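Variant surface glycoprotein MITAT 1.1 (Trypanosoma brucei brucei, PDB 5LY9) forms a coat on the surface of the parasite and, as one of many antigenically distinct variants, helps it evade the host immune response. Local coordinates at residues Ala1-Ala10 against Asn179-Cys190; Thr210-Met218 against Lys240-Glu248. All coordinates share one frame; numbering follows the deposited sequence.

In the fold
The two contacts of this A-type N-terminal part show how the N-terminal stretch, a loop and a hairpin turn can be fixed in place. Both are partly buried, with centres about 22 Å apart, and meet where Leu6 CD1 packs on Met218 CE. Helix 8-21 links them: residues 1-10 lead into it, and its Leu14 and Leu17 pack against Trp246 of interaction 2. Interaction 1, farther from the chain's centre, joins the N-terminus to a loop mainly through bonds to backbone carbonyls and touches the second subunit only through Cys190. The smaller interaction 2 sets the turn on a helix start with one direct hydrogen bond and apolar packing, and bonds to that subunit through its backbone.

Interaction 1 of 2, residues Ala1-Ala10 against Asn179-Cys190; sequences AERTGLKATA and NTFQPTTSTGTC
Backbone bonds near both ends of the contact hold residues 1-10 along the loop 179-190: Cys190 N donates to Arg3 O (2.6 Å), and Lys7 N donates almost straight to Phe181 O (2.8 Å, 174° at the hydrogen). Between them, the amide of Gln182 reaches back, NE2 giving its N-H to Thr4 O at 2.9 Å within the amide plane, while OE1 is taken by Ala227 N; both ends of the amide are thus engaged, which fixes its flip. The chain start folds into a type II turn from Ala1 to Thr4, bringing the terminal amine and the Thr4 hydroxyl to a single carbonyl. Pro183 O accepts from Thr4 OG1 at 2.7 Å and, from well above the carbonyl plane, from Ala1 N at 3.0 Å. Ala1 N also uses an in-plane lone pair of Asn179 OD1 (2.7 Å) and bonds to Glu226, an acidic partner that would favour a charged amine. In this A-type N-terminal domain the loop is further tied by the Cys190-Cys123 disulfide. Lys7, the N-cap residue of helix 8-21, runs extended beyond CG across the loop backbone, and its NZ bridges two successive carbonyls, Asn179 O at 2.8 Å and Thr180 O at 3.1 Å. Beyond it, Ala10 CB packs on Phe181 CB, and Thr180 CG2 covers one face of the phenylalanine ring.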
loop_
_atom_site.group_PDB
_atom_site.type_symbol
_atom_site.label_atom_id
_atom_site.label_comp_id
_atom_site.label_asym_id
_atom_site.label_seq_id
_atom_site.Cartn_x
_atom_site.Cartn_y
_atom_site.Cartn_z
ATOM N N ALA A 1 19.368 12.161 -37.044
ATOM C CA ALA A 1 18.890 13.347 -37.792
ATOM C C ALA A 1 17.610 13.859 -37.115
ATOM O O ALA A 1 16.882 13.108 -36.458
ATOM C CB ALA A 1 18.599 12.991 -39.251
ATOM N N GLU A 2 17.328 15.135 -37.318
ATOM C CA GLU A 2 16.018 15.687 -36.931
ATOM C C GLU A 2 14.895 14.855 -37.493
ATOM O O GLU A 2 14.968 14.369 -38.638
ATOM C CB GLU A 2 15.886 17.117 -37.517
ATOM C CG GLU A 2 14.686 17.906 -36.988
ATOM C CD GLU A 2 14.182 19.043 -37.888
ATOM O OE1 GLU A 2 14.804 19.273 -38.978
ATOM O OE2 GLU A 2 13.161 19.689 -37.507
ATOM N N ARG A 3 13.899 14.642 -36.673
ATOM C CA ARG A 3 12.652 14.035 -37.041
ATOM C C ARG A 3 12.633 12.608 -37.686
ATOM O O ARG A 3 11.605 12.237 -38.263
ATOM C CB ARG A 3 11.728 15.012 -37.796
ATOM C CG ARG A 3 12.047 15.490 -39.201
ATOM C CD ARG A 3 12.212 14.426 -40.274
ATOM N NE ARG A 3 12.434 15.077 -41.604
ATOM C CZ ARG A 3 13.602 15.530 -42.022
ATOM N NH1 ARG A 3 14.722 15.374 -41.314
ATOM N NH2 ARG A 3 13.675 16.129 -43.225
ATOM N N THR A 4 13.654 11.815 -37.442
ATOM C CA THR A 4 13.543 10.344 -37.669
ATOM C C THR A 4 13.089 9.664 -36.389
ATOM O O THR A 4 13.075 10.287 -35.282
ATOM C CB THR A 4 14.824 9.772 -38.219
ATOM O OG1 THR A 4 15.901 10.057 -37.308
ATOM C CG2 THR A 4 15.078 10.382 -39.632
ATOM N N GLY A 5 12.633 8.431 -36.508
ATOM C CA GLY A 5 12.203 7.699 -35.373
ATOM C C GLY A 5 13.239 7.404 -34.317
ATOM O O GLY A 5 14.427 7.530 -34.491
ATOM N N LEU A 6 12.741 6.957 -33.200
ATOM C CA LEU A 6 13.596 6.594 -32.098
ATOM C C LEU A 6 14.175 5.151 -32.280
ATOM O O LEU A 6 13.407 4.179 -32.491
ATOM C CB LEU A 6 12.746 6.661 -30.852
ATOM C CG LEU A 6 13.414 6.749 -29.527
ATOM C CD1 LEU A 6 14.269 8.033 -29.471
ATOM C CD2 LEU A 6 12.347 6.735 -28.404
ATOM N N LYS A 7 15.519 5.031 -32.251
ATOM C CA LYS A 7 16.172 3.712 -32.349
ATOM C C LYS A 7 15.821 2.816 -31.164
ATOM O O LYS A 7 15.604 3.338 -30.052
ATOM C CB LYS A 7 17.695 3.841 -32.388
ATOM C CG LYS A 7 18.239 4.596 -33.599
ATOM C CD LYS A 7 19.725 4.849 -33.370
ATOM C CE LYS A 7 20.468 5.383 -34.566
ATOM N NZ LYS A 7 21.926 5.451 -34.299
ATOM N N ALA A 8 15.852 1.518 -31.401
ATOM C CA ALA A 8 15.683 0.517 -30.394
ATOM C C ALA A 8 16.689 0.647 -29.262
ATOM O O ALA A 8 16.369 0.308 -28.139
ATOM C CB ALA A 8 15.763 -0.885 -31.039
ATOM N N THR A 9 17.886 1.188 -29.502
ATOM C CA THR A 9 18.859 1.403 -28.425
ATOM C C THR A 9 18.268 2.363 -27.375
ATOM O O THR A 9 18.648 2.278 -26.193
ATOM C CB THR A 9 20.181 1.991 -28.941
ATOM O OG1 THR A 9 19.877 3.115 -29.736
ATOM C CG2 THR A 9 20.959 0.994 -29.709
ATOM N N ALA A 10 17.331 3.235 -27.789
ATOM C CA ALA A 10 16.686 4.170 -26.887
ATOM C C ALA A 10 15.384 3.665 -26.314
ATOM O O ALA A 10 15.127 3.900 -25.108
ATOM C CB ALA A 10 16.468 5.528 -27.583
ATOM N N ASN A 179 23.074 11.630 -35.155
ATOM C CA ASN A 179 22.375 10.360 -35.404
ATOM C C ASN A 179 22.444 9.380 -34.273
ATOM O O ASN A 179 22.454 8.176 -34.513
ATOM C CB ASN A 179 22.778 9.733 -36.741
ATOM C CG ASN A 179 22.748 10.738 -37.864
ATOM O OD1 ASN A 179 21.719 11.386 -38.097
ATOM N ND2 ASN A 179 23.889 10.940 -38.505
ATOM N N THR A 180 22.452 9.875 -33.038
ATOM C CA THR A 180 22.762 8.997 -31.911
ATOM C C THR A 180 21.585 8.107 -31.561
ATOM O O THR A 180 21.708 6.875 -31.563
ATOM C CB THR A 180 23.148 9.805 -30.651
ATOM O OG1 THR A 180 24.101 10.788 -31.033
ATOM C CG2 THR A 180 23.714 8.812 -29.531
ATOM N N PHE A 181 20.450 8.718 -31.256
ATOM C CA PHE A 181 19.225 7.906 -30.881
ATOM C C PHE A 181 18.115 7.967 -31.946
ATOM O O PHE A 181 17.101 7.324 -31.822
ATOM C CB PHE A 181 18.745 8.320 -29.497
ATOM C CG PHE A 181 19.803 8.184 -28.455
ATOM C CD1 PHE A 181 20.375 6.932 -28.181
ATOM C CD2 PHE A 181 20.223 9.268 -27.739
ATOM C CE1 PHE A 181 21.390 6.813 -27.289
ATOM C CE2 PHE A 181 21.249 9.145 -26.784
ATOM C CZ PHE A 181 21.832 7.918 -26.565
ATOM N N GLN A 182 18.323 8.736 -32.996
ATOM C CA GLN A 182 17.441 8.901 -34.144
ATOM C C GLN A 182 18.389 8.775 -35.361
ATOM O O GLN A 182 19.414 9.450 -35.407
ATOM C CB GLN A 182 16.757 10.273 -34.138
ATOM C CG GLN A 182 15.663 10.377 -33.087
ATOM C CD GLN A 182 15.289 11.833 -32.836
ATOM O OE1 GLN A 182 15.886 12.515 -31.989
ATOM N NE2 GLN A 182 14.393 12.326 -33.674
ATOM N N PRO A 183 18.089 7.867 -36.272
ATOM C CA PRO A 183 19.045 7.602 -37.361
ATOM C C PRO A 183 19.086 8.695 -38.428
ATOM O O PRO A 183 18.313 9.697 -38.399
ATOM C CB PRO A 183 18.508 6.307 -37.964
ATOM C CG PRO A 183 17.028 6.396 -37.777
ATOM C CD PRO A 183 16.864 7.113 -36.411
ATOM N N THR A 184 19.959 8.480 -39.423
ATOM C CA THR A 184 19.984 9.353 -40.569
ATOM C C THR A 184 18.659 9.317 -41.328
ATOM O O THR A 184 17.876 8.375 -41.200
ATOM C CB THR A 184 21.117 8.932 -41.520
ATOM O OG1 THR A 184 20.946 7.553 -41.887
ATOM C CG2 THR A 184 22.450 9.016 -40.812
ATOM N N THR A 185 18.450 10.335 -42.177
ATOM C CA THR A 185 17.219 10.412 -42.958
ATOM C C THR A 185 17.237 9.250 -43.969
ATOM O O THR A 185 18.292 8.815 -44.418
ATOM C CB THR A 185 17.084 11.704 -43.720
ATOM O OG1 THR A 185 18.310 11.902 -44.396
ATOM C CG2 THR A 185 16.866 12.794 -42.807
ATOM N N SER A 186 16.063 8.779 -44.298
ATOM C CA SER A 186 15.904 7.841 -45.404
ATOM C C SER A 186 14.557 8.171 -45.945
ATOM O O SER A 186 14.470 9.161 -46.703
ATOM C CB SER A 186 16.154 6.421 -44.932
ATOM O OG SER A 186 16.040 5.487 -46.021
ATOM N N THR A 187 13.509 7.454 -45.561
ATOM C CA THR A 187 12.109 7.719 -45.971
ATOM C C THR A 187 11.186 7.913 -44.750
ATOM O O THR A 187 10.441 8.880 -44.681
ATOM C CB THR A 187 11.577 6.604 -46.886
ATOM O OG1 THR A 187 12.423 6.604 -48.028
ATOM C CG2 THR A 187 10.135 6.875 -47.305
ATOM N N GLY A 188 11.254 7.004 -43.797
ATOM C CA GLY A 188 10.422 7.129 -42.564
ATOM C C GLY A 188 10.800 8.330 -41.725
ATOM O O GLY A 188 11.957 8.764 -41.691
ATOM N N THR A 189 9.821 8.917 -41.072
ATOM C CA THR A 189 10.079 10.084 -40.221
ATOM C C THR A 189 9.151 9.991 -39.011
ATOM O O THR A 189 8.200 9.252 -39.035
ATOM C CB THR A 189 9.731 11.416 -40.915
ATOM O OG1 THR A 189 8.308 11.474 -41.175
ATOM C CG2 THR A 189 10.474 11.607 -42.169
ATOM N N CYS A 190 9.494 10.672 -37.924
ATOM C CA CYS A 190 8.622 10.806 -36.757
ATOM C C CYS A 190 8.653 12.288 -36.454
ATOM O O CYS A 190 9.537 12.773 -35.697
ATOM C CB CYS A 190 9.222 9.987 -35.630
ATOM S SG CYS A 190 8.182 10.036 -34.138
HETATM O O HOH W 1 14.055 15.487 -33.816
HETATM O O HOH W 2 22.184 4.413 -30.285
#

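Interaction 2 of 2, residues Thr210-Met218 against Lys240-Glu248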
loop_
_atom_site.group_PDB
_atom_site.type_symbol
_atom_site.label_atom_id
_atom_site.label_comp_id
_atom_site.label_asym_id
_atom_site.label_seq_id
_atom_site.Cartn_x
_atom_site.Cartn_y
_atom_site.Cartn_z
ATOM N N THR A 210 10.710 24.290 -26.105
ATOM C CA THR A 210 11.018 22.867 -26.123
ATOM C C THR A 210 9.956 22.158 -25.286
ATOM O O THR A 210 9.373 22.743 -24.389
ATOM C CB THR A 210 12.422 22.569 -25.601
ATOM O OG1 THR A 210 12.555 22.938 -24.221
ATOM C CG2 THR A 210 13.551 23.185 -26.476
ATOM N N ALA A 211 9.665 20.909 -25.625
ATOM C CA ALA A 211 8.639 20.131 -24.896
ATOM C C ALA A 211 9.319 19.032 -24.114
ATOM O O ALA A 211 10.263 18.431 -24.607
ATOM C CB ALA A 211 7.605 19.531 -25.838
ATOM N N LYS A 212 8.873 18.817 -22.857
ATOM C CA LYS A 212 9.355 17.755 -22.013
ATOM C C LYS A 212 8.316 16.671 -21.998
ATOM O O LYS A 212 7.140 16.903 -21.601
ATOM C CB LYS A 212 9.587 18.278 -20.590
ATOM C CG LYS A 212 10.409 19.533 -20.505
ATOM C CD LYS A 212 11.784 19.328 -21.123
ATOM C CE LYS A 212 12.846 19.118 -20.057
ATOM N NZ LYS A 212 12.283 18.399 -18.844
ATOM N N VAL A 213 8.718 15.466 -22.389
ATOM C CA VAL A 213 7.808 14.312 -22.471
ATOM C C VAL A 213 8.450 13.142 -21.718
ATOM O O VAL A 213 9.548 13.266 -21.176
ATOM C CB VAL A 213 7.432 13.976 -23.910
ATOM C CG1 VAL A 213 6.728 15.165 -24.563
ATOM C CG2 VAL A 213 8.644 13.523 -24.726
ATOM N N LEU A 214 7.760 12.010 -21.668
ATOM C CA LEU A 214 8.210 10.855 -20.887
ATOM C C LEU A 214 8.496 11.313 -19.451
ATOM O O LEU A 214 9.589 11.010 -18.875
ATOM C CB LEU A 214 9.395 10.141 -21.538
ATOM C CG LEU A 214 9.004 9.180 -22.681
ATOM C CD1 LEU A 214 10.135 8.935 -23.634
ATOM C CD2 LEU A 214 8.448 7.854 -22.173
ATOM N N ALA A 215 7.571 12.109 -18.894
ATOM C CA ALA A 215 7.707 12.648 -17.517
ATOM C C ALA A 215 9.055 13.320 -17.242
ATOM O O ALA A 215 9.622 13.256 -16.161
ATOM C CB ALA A 215 7.415 11.533 -16.522
ATOM N N GLY A 216 9.540 14.045 -18.239
ATOM C CA GLY A 216 10.761 14.829 -18.105
ATOM C C GLY A 216 12.030 14.185 -18.643
ATOM O O GLY A 216 13.076 14.811 -18.670
ATOM N N TYR A 217 11.998 12.929 -19.028
ATOM C CA TYR A 217 13.184 12.268 -19.511
ATOM C C TYR A 217 13.619 12.793 -20.864
ATOM O O TYR A 217 14.844 12.974 -21.127
ATOM C CB TYR A 217 12.909 10.747 -19.610
ATOM C CG TYR A 217 13.923 9.907 -20.274
ATOM C CD1 TYR A 217 15.275 10.008 -19.956
ATOM C CD2 TYR A 217 13.547 8.948 -21.168
ATOM C CE1 TYR A 217 16.207 9.196 -20.587
ATOM C CE2 TYR A 217 14.465 8.141 -21.801
ATOM C CZ TYR A 217 15.792 8.194 -21.477
ATOM O OH TYR A 217 16.736 7.397 -22.122
ATOM N N MET A 218 12.635 13.041 -21.733
ATOM C CA MET A 218 12.890 13.365 -23.136
ATOM C C MET A 218 12.531 14.809 -23.412
ATOM O O MET A 218 11.486 15.270 -22.995
ATOM C CB MET A 218 12.130 12.452 -24.115
ATOM C CG MET A 218 12.293 12.875 -25.583
ATOM S SD MET A 218 11.301 11.815 -26.697
ATOM C CE MET A 218 12.474 10.643 -26.830
ATOM N N LYS A 240 14.710 15.904 -8.735
ATOM C CA LYS A 240 13.413 16.341 -8.157
ATOM C C LYS A 240 12.828 17.518 -8.928
ATOM O O LYS A 240 11.619 17.662 -9.036
ATOM C CB LYS A 240 13.568 16.779 -6.717
ATOM C CG LYS A 240 13.879 15.649 -5.751
ATOM C CD LYS A 240 13.818 16.141 -4.312
ATOM C CE LYS A 240 12.353 16.485 -3.909
ATOM N NZ LYS A 240 12.034 16.322 -2.426
ATOM N N ALA A 241 13.683 18.369 -9.504
ATOM C CA ALA A 241 13.235 19.527 -10.293
ATOM C C ALA A 241 12.983 19.109 -11.693
ATOM O O ALA A 241 11.967 19.475 -12.226
ATOM C CB ALA A 241 14.278 20.632 -10.297
ATOM N N THR A 242 13.920 18.383 -12.313
ATOM C CA THR A 242 13.834 18.111 -13.766
ATOM C C THR A 242 13.002 16.909 -14.200
ATOM O O THR A 242 12.528 16.849 -15.358
ATOM C CB THR A 242 15.224 17.960 -14.368
ATOM O OG1 THR A 242 15.986 16.918 -13.728
ATOM C CG2 THR A 242 16.051 19.347 -14.194
ATOM N N ALA A 243 12.809 15.951 -13.285
ATOM C CA ALA A 243 12.175 14.707 -13.655
ATOM C C ALA A 243 11.543 14.132 -12.396
ATOM O O ALA A 243 11.916 13.067 -11.950
ATOM C CB ALA A 243 13.206 13.774 -14.272
ATOM N N PRO A 244 10.613 14.887 -11.780
ATOM C CA PRO A 244 10.143 14.459 -10.443
ATOM C C PRO A 244 9.604 13.039 -10.403
ATOM O O PRO A 244 9.831 12.388 -9.400
ATOM C CB PRO A 244 9.050 15.474 -10.054
ATOM C CG PRO A 244 8.734 16.135 -11.305
ATOM C CD PRO A 244 9.949 16.146 -12.189
ATOM N N ALA A 245 8.800 12.595 -11.357
ATOM C CA ALA A 245 8.279 11.228 -11.256
ATOM C C ALA A 245 9.387 10.177 -11.232
ATOM O O ALA A 245 9.232 9.118 -10.588
ATOM C CB ALA A 245 7.286 10.918 -12.357
ATOM N N TRP A 246 10.494 10.439 -11.952
ATOM C CA TRP A 246 11.644 9.534 -11.997
ATOM C C TRP A 246 12.405 9.560 -10.683
ATOM O O TRP A 246 12.750 8.522 -10.169
ATOM C CB TRP A 246 12.585 9.910 -13.129
ATOM C CG TRP A 246 11.932 9.797 -14.468
ATOM C CD1 TRP A 246 11.153 10.712 -15.105
ATOM C CD2 TRP A 246 12.086 8.721 -15.383
ATOM N NE1 TRP A 246 10.819 10.272 -16.353
ATOM C CE2 TRP A 246 11.389 9.054 -16.559
ATOM C CE3 TRP A 246 12.733 7.500 -15.328
ATOM C CZ2 TRP A 246 11.323 8.169 -17.669
ATOM C CZ3 TRP A 246 12.655 6.643 -16.411
ATOM C CH2 TRP A 246 11.972 6.970 -17.550
ATOM N N HIS A 247 12.603 10.736 -10.131
ATOM C CA HIS A 247 13.214 10.825 -8.813
ATOM C C HIS A 247 12.337 10.123 -7.781
ATOM O O HIS A 247 12.867 9.402 -6.937
ATOM C CB HIS A 247 13.331 12.291 -8.393
ATOM C CG HIS A 247 14.001 12.447 -7.076
ATOM N ND1 HIS A 247 13.334 12.292 -5.898
ATOM C CD2 HIS A 247 15.301 12.612 -6.756
ATOM C CE1 HIS A 247 14.185 12.423 -4.889
ATOM N NE2 HIS A 247 15.373 12.682 -5.382
ATOM N N GLU A 248 11.002 10.301 -7.857
ATOM C CA GLU A 248 10.129 9.748 -6.886
ATOM C C GLU A 248 10.097 8.212 -6.900
ATOM O O GLU A 248 10.199 7.578 -5.850
ATOM C CB GLU A 248 8.709 10.311 -7.044
ATOM C CG GLU A 248 7.709 9.651 -6.116
ATOM C CD GLU A 248 7.903 9.928 -4.622
ATOM O OE1 GLU A 248 8.742 10.739 -4.208
ATOM O OE2 GLU A 248 7.172 9.314 -3.842
HETATM O O HOH W 3 8.294 13.899 -13.848
#
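A hairpin turn docked on the start of a helix makes this contact: Leu214 to Tyr217 join strands 211-213 and 218-220, and they meet Trp246 in the first turn of helix 244-254. The indole presents its edge to the turn. Its NE1 donates to Leu214 O at 2.9 Å, with the acceptor lying in the ring plane and the bond somewhat bent (150° at the hydrogen). The same oxygen takes Tyr217 N, so one carbonyl both closes the turn and anchors the tryptophan. Trp246 CG stands anti to its carbonyl carbon (chi1 -62°), which carries the ring out toward the hairpin. There Tyr217 CB rests 3.6 Å from Trp246 CZ2, and the two aromatic planes are inclined at 50°. Ala215 CB approaches Trp246 NE1 at 3.6 Å and also packs on Ala245 CB at 4.2 Å. Gly216, with no side chain, brings its CA to 3.8 Å from Thr242 O. The backbone N-H groups of Leu214 and Ala215 bond to Glu107 of the second subunit, which places the turn at the dimer interface. A water receives Ala245 N and donates to Ala215 O at 2.7 Å, and so bridges the turn to the helix start. The indole N-H and the water thus join Leu214 O and Ala215 O to the helix, while the bare CA of Gly216 leaves the room that Thr242 O takes up.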